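Local coordinates for protein glutathione S-transferase domain (Xanthobacter autotrophicus, PDB 4HZ2) that binds glutathione at a site shared between its two subunits and probably acts as a glutathione transferase, at residues 121-124 with 125-129; 195-198 with 199-202. One frame throughout, in Å; residues are numbered along the deposited sequence. Where two conformers were deposited one is given.

Contact 1: 121-124 with 125-129; sequences YSHE and PYIAV. With GSH (glutathione), chain C.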
ATOM      1  N   TYR B 121       1.407   2.665  -3.210  1.00 15.96           N
ATOM      2  CA  TYR B 121       2.442   3.597  -2.795  1.00 16.28           C
ATOM      3  C   TYR B 121       2.922   4.505  -3.936  1.00 15.35           C
ATOM      4  O   TYR B 121       3.215   5.685  -3.719  1.00 16.15           O
ATOM      5  CB  TYR B 121       3.665   2.829  -2.235  1.00 15.54           C
ATOM      6  CG  TYR B 121       4.526   3.740  -1.403  1.00 17.92           C
ATOM      7  CD1 TYR B 121       5.649   4.380  -1.943  1.00 18.19           C
ATOM      8  CD2 TYR B 121       4.167   4.033  -0.083  1.00 18.26           C
ATOM      9  CE1 TYR B 121       6.403   5.247  -1.168  1.00 17.64           C
ATOM     10  CE2 TYR B 121       4.904   4.900   0.694  1.00 23.55           C
ATOM     11  CZ  TYR B 121       6.027   5.506   0.158  1.00 22.50           C
ATOM     12  OH  TYR B 121       6.740   6.379   0.966  1.00 22.25           O
ATOM     13  N   SER B 122       3.000   3.942  -5.141  1.00 14.63           N
ATOM     14  CA  SER B 122       3.703   4.599  -6.256  1.00 15.29           C
ATOM     15  C   SER B 122       2.803   4.966  -7.433  1.00 19.17           C
ATOM     16  O   SER B 122       3.244   5.668  -8.353  1.00 16.95           O
ATOM     17  CB  SER B 122       4.841   3.700  -6.767  1.00 17.59           C
ATOM     18  OG  SER B 122       5.828   3.500  -5.768  1.00 19.79           O
ATOM     19  N   HIS B 123       1.552   4.506  -7.436  1.00 17.21           N
ATOM     20  CA  HIS B 123       0.711   4.674  -8.618  1.00 14.76           C
ATOM     21  C   HIS B 123      -0.576   5.401  -8.258  1.00 18.44           C
ATOM     22  O   HIS B 123      -0.831   6.514  -8.746  1.00 18.50           O
ATOM     23  CB  HIS B 123       0.463   3.289  -9.225  1.00 14.57           C
ATOM     24  CG  HIS B 123      -0.409   3.250 -10.447  1.00 17.24           C
ATOM     25  ND1 HIS B 123      -1.798   3.294 -10.391  1.00 16.56           N
ATOM     26  CD2 HIS B 123      -0.092   3.066 -11.759  1.00 17.21           C
ATOM     27  CE1 HIS B 123      -2.286   3.170 -11.618  1.00 16.48           C
ATOM     28  NE2 HIS B 123      -1.271   3.012 -12.463  1.00 19.11           N
ATOM     29  N   GLU B 124      -1.376   4.787  -7.384  1.00 16.96           N
ATOM     30  CA  GLU B 124      -2.657   5.383  -6.977  1.00 17.29           C
ATOM     31  C   GLU B 124      -2.527   6.854  -6.517  1.00 17.30           C
ATOM     32  O   GLU B 124      -3.319   7.705  -6.938  1.00 18.08           O
ATOM     33  CB  GLU B 124      -3.319   4.524  -5.878  1.00 17.84           C
ATOM     34  CG  GLU B 124      -4.831   4.705  -5.781  1.00 19.12           C
ATOM     35  CD  GLU B 124      -5.246   5.791  -4.815  1.00 26.58           C
ATOM     36  OE1 GLU B 124      -4.360   6.510  -4.300  1.00 22.29           O
ATOM     37  OE2 GLU B 124      -6.459   5.953  -4.580  1.00 26.00           O
ATOM     38  N   PRO B 125      -1.551   7.160  -5.640  1.00 14.38           N
ATOM     39  CA  PRO B 125      -1.507   8.551  -5.129  1.00 17.08           C
ATOM     40  C   PRO B 125      -1.268   9.632  -6.180  1.00 19.88           C
ATOM     41  O   PRO B 125      -1.413  10.818  -5.876  1.00 22.52           O
ATOM     42  CB  PRO B 125      -0.348   8.522  -4.105  1.00 19.79           C
ATOM     43  CG  PRO B 125      -0.228   7.080  -3.726  1.00 20.77           C
ATOM     44  CD  PRO B 125      -0.540   6.300  -4.982  1.00 18.14           C
ATOM     45  N   TYR B 126      -0.914   9.229  -7.400  1.00 16.55           N
ATOM     46  CA  TYR B 126      -0.648  10.181  -8.486  1.00 17.20           C
ATOM     47  C   TYR B 126      -1.704  10.123  -9.569  1.00 18.45           C
ATOM     48  O   TYR B 126      -2.212  11.162 -10.011  1.00 23.64           O
ATOM     49  CB  TYR B 126       0.763   9.971  -9.062  1.00 17.76           C
ATOM     50  CG  TYR B 126       1.752   9.938  -7.932  1.00 18.08           C
ATOM     51  CD1 TYR B 126       1.936  11.061  -7.111  1.00 17.70           C
ATOM     52  CD2 TYR B 126       2.442   8.777  -7.626  1.00 19.48           C
ATOM     53  CE1 TYR B 126       2.785  11.018  -6.017  1.00 21.57           C
ATOM     54  CE2 TYR B 126       3.323   8.729  -6.558  1.00 20.74           C
ATOM     55  CZ  TYR B 126       3.482   9.845  -5.746  1.00 20.97           C
ATOM     56  OH  TYR B 126       4.355   9.797  -4.697  1.00 23.98           O
ATOM     57  N   ILE B 127      -2.030   8.907 -10.003  1.00 18.59           N
ATOM     58  CA  ILE B 127      -3.000   8.687 -11.087  0.50 18.79           C
ATOM     59  C   ILE B 127      -4.428   8.908 -10.597  1.00 18.55           C
ATOM     60  O   ILE B 127      -5.193   9.661 -11.191  1.00 20.61           O
ATOM     61  CB  ILE B 127      -2.895   7.259 -11.688  0.50 21.26           C
ATOM     62  CG1 ILE B 127      -1.450   6.945 -12.100  0.50 25.93           C
ATOM     63  CG2 ILE B 127      -3.839   7.092 -12.877  0.50 24.50           C
ATOM     64  CD1 ILE B 127      -0.937   7.794 -13.239  0.50 27.51           C
ATOM     65  N   ALA B 128      -4.778   8.256  -9.500  1.00 21.25           N
ATOM     66  CA  ALA B 128      -6.129   8.398  -8.987  1.00 21.62           C
ATOM     67  C   ALA B 128      -6.349   9.838  -8.535  1.00 22.34           C
ATOM     68  O   ALA B 128      -7.394  10.439  -8.807  1.00 22.84           O
ATOM     69  CB  ALA B 128      -6.351   7.439  -7.843  1.00 17.75           C
ATOM     70  N   VAL B 129      -5.365  10.398  -7.841  1.00 20.55           N
ATOM     71  CA  VAL B 129      -5.491  11.759  -7.334  1.00 25.18           C
ATOM     72  C   VAL B 129      -5.607  12.803  -8.456  1.00 27.61           C
ATOM     73  O   VAL B 129      -6.475  13.682  -8.397  1.00 28.94           O
ATOM     74  CB  VAL B 129      -4.357  12.094  -6.348  1.00 27.61           C
ATOM     75  CG1 VAL B 129      -4.408  13.567  -5.934  1.00 30.72           C
ATOM     76  CG2 VAL B 129      -4.454  11.164  -5.136  1.00 30.80           C
TER
HETATM   77  N1  GSH C 301       6.643   0.906  -0.933  0.50 18.60           N
HETATM   78  CA1 GSH C 301       8.111   0.835  -0.694  0.50 16.69           C
HETATM   79  C1  GSH C 301       8.412  -0.220   0.333  0.50 15.95           C
HETATM   80  O11 GSH C 301       7.641  -0.278   1.313  0.50 17.02           O
HETATM   81  O12 GSH C 301       9.365  -1.004   0.192  0.50 16.38           O
HETATM   82  CB1 GSH C 301       8.666   2.199  -0.262  0.50 16.34           C
HETATM   83  CG1 GSH C 301      10.186   2.102  -0.114  0.50 19.08           C
HETATM   84  CD1 GSH C 301      10.867   3.467  -0.196  0.50 18.28           C
HETATM   85  OE1 GSH C 301      10.222   4.493  -0.160  0.50 21.80           O
HETATM   86  N2  GSH C 301      12.198   3.491  -0.304  0.50 18.40           N
HETATM   87  CA2 GSH C 301      12.918   4.739  -0.514  0.50 19.51           C
HETATM   88  C2  GSH C 301      13.770   4.704  -1.741  0.50 20.05           C
HETATM   89  O2  GSH C 301      14.449   3.728  -1.930  0.50 18.94           O
HETATM   90  CB2 GSH C 301      13.774   5.046   0.708  0.50 22.79           C
HETATM   91  SG2 GSH C 301      14.576   6.685   0.640  0.50 26.50           S
HETATM   92  N3  GSH C 301      13.770   5.753  -2.577  0.50 22.90           N
HETATM   93  CA3 GSH C 301      14.938   5.914  -3.432  0.50 29.10           C
HETATM   94  C3  GSH C 301      14.670   6.454  -4.801  0.50 71.81           C
HETATM   95  O31 GSH C 301      15.647   6.623  -5.572  0.50 32.51           O
HETATM   96  O32 GSH C 301      13.491   6.702  -5.112  0.50 51.36           O
HETATM   97  O   HOH W   1       5.457   7.490  -4.024  1.00 24.16           O
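His123 O is gripped by two backbone N-H groups of the next helical turn. Ile127 N donates to His123 O at 3.0 Å, almost in line with the C=O, with an N-H...O angle of 177°. Tyr126 N donates to the same oxygen from above the carbonyl plane. This is a proline kink in helix 107-137, part of the all-helical C-terminal domain of the glutathione S-transferase fold. Pro125 has no N-H to give, and 121-123 winds as a wider pi-type turn. Ala128 N then bonds Glu124 O and the regular helix resumes. A water bridges the bend on one side. It donates to Tyr121 O at 2.9 Å and also bonds Tyr126 OH, lying in the plane of that ring. Ser122 O sits at the edge of the same ring, 3.3 Å from Tyr126 CD2.

With CG anti to the backbone N (chi1 -161°), the Tyr121 ring lies against a bound glutathione. Amino nitrogen N1 of the glutathione lies over one ring face, 3.6 Å from Tyr121 CG. The hydroxyl of Tyr121 bonds Glu124 OE1 of the second subunit, and the reverse pair also forms. Glu124 OE2 bonds Asn33, itself a glutathione-binding residue. A leucine in place of Tyr121 would probably leave Glu124 OE1 of the second subunit without this partner and take the aromatic face from the glutathione amino group.

Farther in, the carboxylate of Glu124 lies beside the methyl of Ala128. Tyr186 of helix 178-187 covers Ile127 and Ala128. In one of the two conformers of Ile127, CG1 makes a CH-pi contact with His123, 3.9 Å from the ring centroid and only 7° off its normal.

Contact 2: 195-198 with 199-202; sequences FDLA and QWPA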
ATOM      1  N   PHE B 195      -3.162  11.636 -18.773  1.00 22.75           N
ATOM      2  CA  PHE B 195      -2.131  10.759 -19.326  1.00 21.43           C
ATOM      3  C   PHE B 195      -2.593  10.167 -20.653  1.00 25.94           C
ATOM      4  O   PHE B 195      -3.681   9.604 -20.756  1.00 26.58           O
ATOM      5  CB  PHE B 195      -1.751   9.615 -18.356  1.00 22.89           C
ATOM      6  CG  PHE B 195      -1.048  10.086 -17.117  1.00 18.81           C
ATOM      7  CD1 PHE B 195       0.314  10.386 -17.136  1.00 21.51           C
ATOM      8  CD2 PHE B 195      -1.747  10.243 -15.933  1.00 22.59           C
ATOM      9  CE1 PHE B 195       0.953  10.827 -15.984  1.00 24.45           C
ATOM     10  CE2 PHE B 195      -1.124  10.662 -14.782  1.00 25.69           C
ATOM     11  CZ  PHE B 195       0.230  10.974 -14.805  1.00 20.94           C
ATOM     12  N   ASP B 196      -1.759  10.289 -21.671  1.00 25.82           N
ATOM     13  CA  ASP B 196      -2.086   9.723 -22.973  1.00 25.34           C
ATOM     14  C   ASP B 196      -1.424   8.348 -23.118  1.00 23.48           C
ATOM     15  O   ASP B 196      -0.219   8.243 -23.297  1.00 22.68           O
ATOM     16  CB  ASP B 196      -1.663  10.694 -24.070  1.00 27.17           C
ATOM     17  CG  ASP B 196      -1.797  10.105 -25.462  1.00 30.62           C
ATOM     18  OD1 ASP B 196      -2.417   9.031 -25.610  1.00 37.26           O
ATOM     19  OD2 ASP B 196      -1.275  10.720 -26.411  1.00 42.99           O
ATOM     20  N   LEU B 197      -2.206   7.284 -23.005  1.00 22.09           N
ATOM     21  CA  LEU B 197      -1.643   5.935 -22.980  1.00 25.14           C
ATOM     22  C   LEU B 197      -0.984   5.518 -24.281  1.00 22.86           C
ATOM     23  O   LEU B 197      -0.235   4.545 -24.292  1.00 26.67           O
ATOM     24  CB  LEU B 197      -2.679   4.890 -22.578  1.00 26.87           C
ATOM     25  CG  LEU B 197      -3.132   4.971 -21.124  1.00 26.56           C
ATOM     26  CD1 LEU B 197      -3.989   3.761 -20.854  1.00 29.50           C
ATOM     27  CD2 LEU B 197      -1.938   5.013 -20.174  1.00 24.21           C
ATOM     28  N   ALA B 198      -1.239   6.260 -25.364  1.00 27.77           N
ATOM     29  CA  ALA B 198      -0.548   6.006 -26.622  1.00 28.39           C
ATOM     30  C   ALA B 198       0.953   6.138 -26.422  1.00 26.34           C
ATOM     31  O   ALA B 198       1.734   5.533 -27.163  1.00 29.93           O
ATOM     32  CB  ALA B 198      -1.036   6.949 -27.727  1.00 31.02           C
ATOM     33  N   GLN B 199       1.356   6.933 -25.431  1.00 22.77           N
ATOM     34  CA  GLN B 199       2.781   7.096 -25.108  1.00 24.69           C
ATOM     35  C   GLN B 199       3.376   5.943 -24.285  1.00 24.05           C
ATOM     36  O   GLN B 199       4.607   5.902 -24.059  1.00 23.85           O
ATOM     37  CB  GLN B 199       3.013   8.417 -24.375  1.00 25.59           C
ATOM     38  CG  GLN B 199       2.496   9.618 -25.135  1.00 31.50           C
ATOM     39  CD  GLN B 199       3.146   9.726 -26.499  1.00 94.80           C
ATOM     40  OE1 GLN B 199       2.461   9.755 -27.519  1.00 69.46           O
ATOM     41  NE2 GLN B 199       4.479   9.746 -26.522  1.00101.10           N
ATOM     42  N   TRP B 200       2.514   5.026 -23.834  1.00 24.40           N
ATOM     43  CA  TRP B 200       2.927   3.804 -23.139  1.00 18.48           C
ATOM     44  C   TRP B 200       2.245   2.632 -23.834  1.00 22.56           C
ATOM     45  O   TRP B 200       1.297   2.046 -23.302  1.00 20.58           O
ATOM     46  CB  TRP B 200       2.512   3.837 -21.648  1.00 19.14           C
ATOM     47  CG  TRP B 200       3.290   4.878 -20.845  1.00 18.64           C
ATOM     48  CD1 TRP B 200       4.484   4.690 -20.215  1.00 19.57           C
ATOM     49  CD2 TRP B 200       2.924   6.254 -20.614  1.00 22.82           C
ATOM     50  NE1 TRP B 200       4.897   5.862 -19.602  1.00 18.72           N
ATOM     51  CE2 TRP B 200       3.952   6.833 -19.821  1.00 18.08           C
ATOM     52  CE3 TRP B 200       1.828   7.053 -20.991  1.00 22.15           C
ATOM     53  CZ2 TRP B 200       3.923   8.182 -19.403  1.00 24.47           C
ATOM     54  CZ3 TRP B 200       1.789   8.398 -20.557  1.00 24.46           C
ATOM     55  CH2 TRP B 200       2.840   8.943 -19.769  1.00 22.55           C
ATOM     56  N   PRO B 201       2.722   2.283 -25.027  1.00 20.84           N
ATOM     57  CA  PRO B 201       1.966   1.377 -25.873  1.00 20.71           C
ATOM     58  C   PRO B 201       1.791  -0.015 -25.289  1.00 19.28           C
ATOM     59  O   PRO B 201       0.788  -0.662 -25.589  1.00 22.55           O
ATOM     60  CB  PRO B 201       2.778   1.342 -27.195  1.00 25.65           C
ATOM     61  CG  PRO B 201       4.112   1.932 -26.862  1.00 28.51           C
ATOM     62  CD  PRO B 201       3.886   2.875 -25.712  1.00 21.08           C
ATOM     63  N   ALA B 202       2.769  -0.506 -24.524  1.00 19.38           N
ATOM     64  CA  ALA B 202       2.628  -1.825 -23.878  1.00 19.93           C
ATOM     65  C   ALA B 202       1.561  -1.744 -22.783  1.00 18.03           C
ATOM     66  O   ALA B 202       0.790  -2.688 -22.592  1.00 18.71           O
ATOM     67  CB  ALA B 202       3.948  -2.341 -23.315  1.00 19.00           C
TER
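Leu197 O accepts from Trp200 N at 2.8 Å, with the donor well above the carbonyl plane. One residue earlier, Gln199 N donates to Asp196 O at 3.0 Å. The two i to i+3 bonds wind the chain into a short 3-10 turn. Asp196 also starts this turn with its side chain. Its CG is anti to the backbone N (chi1 172°), and Asp196 OD1 accepts from Ala198 N at 3.0 Å, from above the carboxylate plane. This is an Asx turn.

The indole of Trp200 folds back against the turn. Its six-membered ring presents an edge to Asp196 O, which lies 3.3 Å from Trp200 CE3. Gln199 CB covers part of one indole face. Farther along, Trp200 CH2 meets the edge of the Phe195 ring, 3.9 Å from Phe195 CD1, and the two side chains run at a slant. Leu197 CD2 adds a looser apolar touch at Trp200 CE3. The indole N-H is bonded to Asp159 of helix 144-165, which helps fix how the ring is turned. Leu158 of that helix packs on both Phe195 and Trp200.

Pro201 follows as the first residue of helix 201-211, and Ala202 N is bonded to Glu162. The whole is a 3-10 turn leading into a helix N-terminus, with Trp200 at the N-cap position.

The chain passes first through helix 107-137, where contact 1 bends the helix within a single continuous segment. Helices 144-165 and 178-187 follow, and both pack against that helix. The chain then enters the loop that contact 2 turns into helix 201-211. The contacts are in series and neither nests in nor crosses the other. Each is local and closes no long loop. Their centres are about 17 Å apart, yet in one conformer of Ile127 its CD1 packs on Phe195 CE2. Helix 144-165 touches both. Contact 1 faces the second subunit and a glutathione, whereas contact 2 lies near the surface, away from these sites.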